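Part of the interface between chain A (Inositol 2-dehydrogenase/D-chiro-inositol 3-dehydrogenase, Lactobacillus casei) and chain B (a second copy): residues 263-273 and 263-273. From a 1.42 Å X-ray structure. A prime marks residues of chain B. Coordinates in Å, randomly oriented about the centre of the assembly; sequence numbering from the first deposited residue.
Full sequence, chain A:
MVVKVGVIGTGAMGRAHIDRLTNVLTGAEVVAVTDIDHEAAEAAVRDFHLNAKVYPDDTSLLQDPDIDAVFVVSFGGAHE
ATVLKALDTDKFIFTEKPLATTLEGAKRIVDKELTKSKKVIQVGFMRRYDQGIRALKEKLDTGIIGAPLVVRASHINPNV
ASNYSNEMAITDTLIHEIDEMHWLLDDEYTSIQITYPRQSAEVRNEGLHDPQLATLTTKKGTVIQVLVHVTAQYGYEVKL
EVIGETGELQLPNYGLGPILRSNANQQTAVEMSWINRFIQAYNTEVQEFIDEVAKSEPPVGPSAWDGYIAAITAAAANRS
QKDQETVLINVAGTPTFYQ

Chain A, residues 263-273: NANQQTAVEMS
Chain B, residues 263-273: NANQQTAVEMS

Residues 265-269 of the two chains form neighbouring antiparallel β-strands, their N-to-C directions 164° apart and their axes 4.6 Å apart at closest approach. The register centres on Gln267, which faces its own copy, Gln267′, with 4.3 Å between CA atoms. Around this near-twofold point Gln266 pairs with Thr268′ and Thr268 with Gln266′ (CA-CA 5.4 Å each), while Asn265 lies across from Ala269′ and Ala269 from Asn265′ (4.4 Å each). Contact between the stretches buries 739 Å² in total.

Ala264 and Ala264′ cover the most surface, although neither belongs to a strand. Each has phi/psi near 64/24°, a left-handed turn that follows Asn263 (54/48°) and precedes the extended Asn265 (-140/156°). Beyond each strand's start, the Ala264 carbonyl still takes part in the ladder of bonds: Val270′ N donates to Ala264 O (2.8 Å), and Val270 N to Ala264′ O (2.9 Å). The methyl groups point sideways and meet methionine side chains, with Ala264 CB 3.9 Å from Met272′ CG and Met272 SD 4.0 Å from Ala264′ CB. Both methionines are mmm, and these contacts are apolar.

Between these outer bonds, the narrow ring at each Gln266-Thr268 pair is closed by two backbone hydrogen bonds. Gln266 N donates to Thr268′ O (2.9 Å) and Thr268′ N to Gln266 O (3.0 Å); likewise Gln266′ N donates to Thr268 O (2.9 Å) and Thr268 N to Gln266′ O (3.0 Å). All six interchain bonds are nearly linear, at 161-172°. At the central non-hydrogen-bonded pair, CA-H...O contacts supplement them, with Gln267 CA 3.2 Å from Gln266′ O and Gln267′ CA 3.2 Å from Gln266 O.

The side chains of Gln266 and Thr268′ share one face of the sheet, as do those of Thr268 and Gln266′; Gln266 is tt at chi1 and chi2 and Thr268 is p. Val270, a t rotamer pointing toward the partner, packs CG2 3.6 Å from Asn265′ C, and Val270′ CG2 lies 3.5 Å from Asn265 C. On the other face Gln267 and Gln267′, both p then t, bring their CB atoms to 3.6 Å.

Asn265 (chi1 -71°, chi2 -70°) starts away from the partner, but its amide returns to it. A water accepts from Gln267′ NE2 and donates to Asn265 OD1, both at 2.6 Å, bridging the two amides. Within the chain, Glu271 OE2 accepts from Ser273 N (3.0 Å) and weakly from Met272 N (3.1 Å), just before the helix whose N-cap is Ser273.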

# COMPACT_ATOMS: atom_id res chain seq x y z
N ASN A 263 -3.21 19.05 0.15
CA ASN A 263 -2.46 19.80 -0.85
C ASN A 263 -2.03 18.96 -2.05
O ASN A 263 -0.90 18.97 -2.45
CB ASN A 263 -1.28 20.49 -0.17
CG ASN A 263 -0.67 21.58 -1.02
OD1 ASN A 263 -1.33 22.28 -1.71
ND2 ASN A 263 0.61 21.68 -0.94
N ALA A 264 -2.97 18.20 -2.58
CA ALA A 264 -2.78 17.36 -3.74
C ALA A 264 -1.80 16.21 -3.58
O ALA A 264 -1.26 15.74 -4.53
CB ALA A 264 -2.47 18.18 -4.98
N ASN A 265 -1.58 15.80 -2.36
CA ASN A 265 -0.72 14.66 -2.07
C ASN A 265 -1.28 13.79 -0.96
O ASN A 265 -2.03 14.25 -0.13
CB ASN A 265 0.69 15.10 -1.68
CG ASN A 265 1.47 15.66 -2.85
OD1 ASN A 265 1.84 14.96 -3.75
ND2 ASN A 265 1.69 16.94 -2.82
N GLN A 266 -0.87 12.55 -0.97
CA GLN A 266 -1.15 11.63 0.09
C GLN A 266 0.23 11.25 0.62
O GLN A 266 1.09 10.92 -0.14
CB GLN A 266 -1.89 10.43 -0.46
CG GLN A 266 -2.31 9.43 0.57
CD GLN A 266 -3.03 8.23 -0.02
OE1 GLN A 266 -3.88 8.36 -0.87
NE2 GLN A 266 -2.66 7.06 0.43
N GLN A 267 0.41 11.38 1.92
CA GLN A 267 1.72 11.17 2.47
C GLN A 267 1.75 10.62 3.87
O GLN A 267 0.87 10.79 4.63
CB GLN A 267 2.56 12.43 2.41
CG GLN A 267 2.12 13.49 3.25
CD GLN A 267 2.87 14.77 3.02
OE1 GLN A 267 3.62 15.19 3.83
NE2 GLN A 267 2.64 15.37 1.91
N THR A 268 2.85 9.92 4.11
CA THR A 268 3.17 9.39 5.41
C THR A 268 4.58 9.77 5.78
O THR A 268 5.42 9.76 4.97
CB THR A 268 3.05 7.84 5.47
OG1 THR A 268 3.88 7.22 4.50
CG2 THR A 268 1.68 7.42 5.25
N ALA A 269 4.80 10.06 7.04
CA ALA A 269 6.14 10.35 7.54
C ALA A 269 7.10 9.16 7.48
O ALA A 269 6.72 8.04 7.60
CB ALA A 269 6.05 10.88 8.94
N VAL A 270 8.36 9.46 7.25
CA VAL A 270 9.42 8.49 7.24
C VAL A 270 10.27 8.73 8.48
O VAL A 270 10.52 9.84 8.84
CB VAL A 270 10.27 8.68 5.99
CG1 VAL A 270 11.48 7.80 6.01
CG2 VAL A 270 9.45 8.37 4.78
N GLU A 271 10.67 7.66 9.12
CA GLU A 271 11.60 7.72 10.21
C GLU A 271 12.92 8.40 9.84
O GLU A 271 13.46 8.18 8.81
CB GLU A 271 11.86 6.31 10.70
CG GLU A 271 12.74 6.23 11.87
CD GLU A 271 12.17 6.95 13.05
OE1 GLU A 271 11.14 6.52 13.55
OE2 GLU A 271 12.72 7.95 13.45
N MET A 272 13.40 9.26 10.70
CA MET A 272 14.66 9.92 10.45
C MET A 272 15.80 9.41 11.32
O MET A 272 16.92 9.72 11.08
CB MET A 272 14.53 11.43 10.61
CG MET A 272 13.76 12.17 9.51
SD MET A 272 14.64 12.25 7.93
CE MET A 272 16.06 13.24 8.24
N SER A 273 15.47 8.60 12.33
CA SER A 273 16.44 8.17 13.33
C SER A 273 16.59 6.66 13.42
O SER A 273 15.66 5.99 13.68
CB SER A 273 15.97 8.69 14.67
OG SER A 273 16.54 8.02 15.73
N ASN B 263 12.32 14.30 1.87
CA ASN B 263 12.04 15.23 2.93
C ASN B 263 11.19 14.64 4.06
O ASN B 263 10.22 15.20 4.46
CB ASN B 263 11.40 16.49 2.33
CG ASN B 263 11.34 17.65 3.31
OD1 ASN B 263 12.22 17.84 4.10
ND2 ASN B 263 10.28 18.41 3.23
N ALA B 264 11.60 13.49 4.54
CA ALA B 264 10.96 12.83 5.66
C ALA B 264 9.54 12.38 5.42
O ALA B 264 8.82 12.19 6.33
CB ALA B 264 11.06 13.65 6.93
N ASN B 265 9.21 12.20 4.15
CA ASN B 265 7.91 11.70 3.76
C ASN B 265 7.97 10.76 2.56
O ASN B 265 8.86 10.82 1.77
CB ASN B 265 6.96 12.84 3.42
CG ASN B 265 6.47 13.59 4.62
OD1 ASN B 265 5.68 13.09 5.38
ND2 ASN B 265 6.91 14.80 4.78
N GLN B 266 6.98 9.90 2.50
CA GLN B 266 6.72 9.07 1.37
C GLN B 266 5.39 9.55 0.85
O GLN B 266 4.46 9.67 1.59
CB GLN B 266 6.67 7.61 1.78
CG GLN B 266 6.51 6.67 0.63
CD GLN B 266 6.55 5.20 1.02
OE1 GLN B 266 7.34 4.77 1.81
NE2 GLN B 266 5.71 4.45 0.42
N GLN B 267 5.34 9.85 -0.43
CA GLN B 267 4.15 10.44 -0.99
C GLN B 267 3.82 10.13 -2.44
O GLN B 267 4.66 9.85 -3.25
CB GLN B 267 4.21 11.91 -0.78
CG GLN B 267 5.23 12.59 -1.51
CD GLN B 267 5.21 14.05 -1.23
OE1 GLN B 267 5.69 14.48 -0.21
NE2 GLN B 267 4.65 14.81 -2.12
N THR B 268 2.53 10.19 -2.72
CA THR B 268 2.00 10.09 -4.05
C THR B 268 1.07 11.26 -4.33
O THR B 268 0.48 11.81 -3.44
CB THR B 268 1.22 8.79 -4.26
OG1 THR B 268 0.22 8.64 -3.26
CG2 THR B 268 2.14 7.61 -4.19
N ALA B 269 0.97 11.63 -5.58
CA ALA B 269 0.12 12.71 -5.95
C ALA B 269 -1.33 12.31 -5.87
O ALA B 269 -1.65 11.19 -6.04
CB ALA B 269 0.45 13.16 -7.32
N VAL B 270 -2.19 13.28 -5.61
CA VAL B 270 -3.63 13.11 -5.69
C VAL B 270 -4.17 13.94 -6.85
O VAL B 270 -3.82 15.04 -7.00
CB VAL B 270 -4.33 13.53 -4.39
CG1 VAL B 270 -5.80 13.31 -4.46
CG2 VAL B 270 -3.78 12.74 -3.25
N GLU B 271 -5.01 13.32 -7.66
CA GLU B 271 -5.76 13.97 -8.72
C GLU B 271 -6.54 15.16 -8.22
O GLU B 271 -7.15 15.11 -7.20
CB GLU B 271 -6.70 12.96 -9.36
CG GLU B 271 -7.37 13.37 -10.61
CD GLU B 271 -6.42 13.79 -11.68
OE1 GLU B 271 -5.65 12.96 -12.14
OE2 GLU B 271 -6.42 14.96 -12.02
N MET B 272 -6.49 16.25 -8.97
CA MET B 272 -7.25 17.43 -8.66
C MET B 272 -8.45 17.62 -9.59
O MET B 272 -9.31 18.39 -9.32
CB MET B 272 -6.34 18.64 -8.67
CG MET B 272 -5.41 18.67 -7.49
SD MET B 272 -6.22 19.22 -5.96
CE MET B 272 -6.75 20.84 -6.43
N SER B 273 -8.49 16.83 -10.66
CA SER B 273 -9.48 16.96 -11.73
C SER B 273 -10.36 15.72 -11.95
O SER B 273 -9.86 14.67 -12.27
CB SER B 273 -8.73 17.26 -13.02
OG SER B 273 -9.52 17.19 -14.16
O HOH W 1 4.12 14.11 -4.60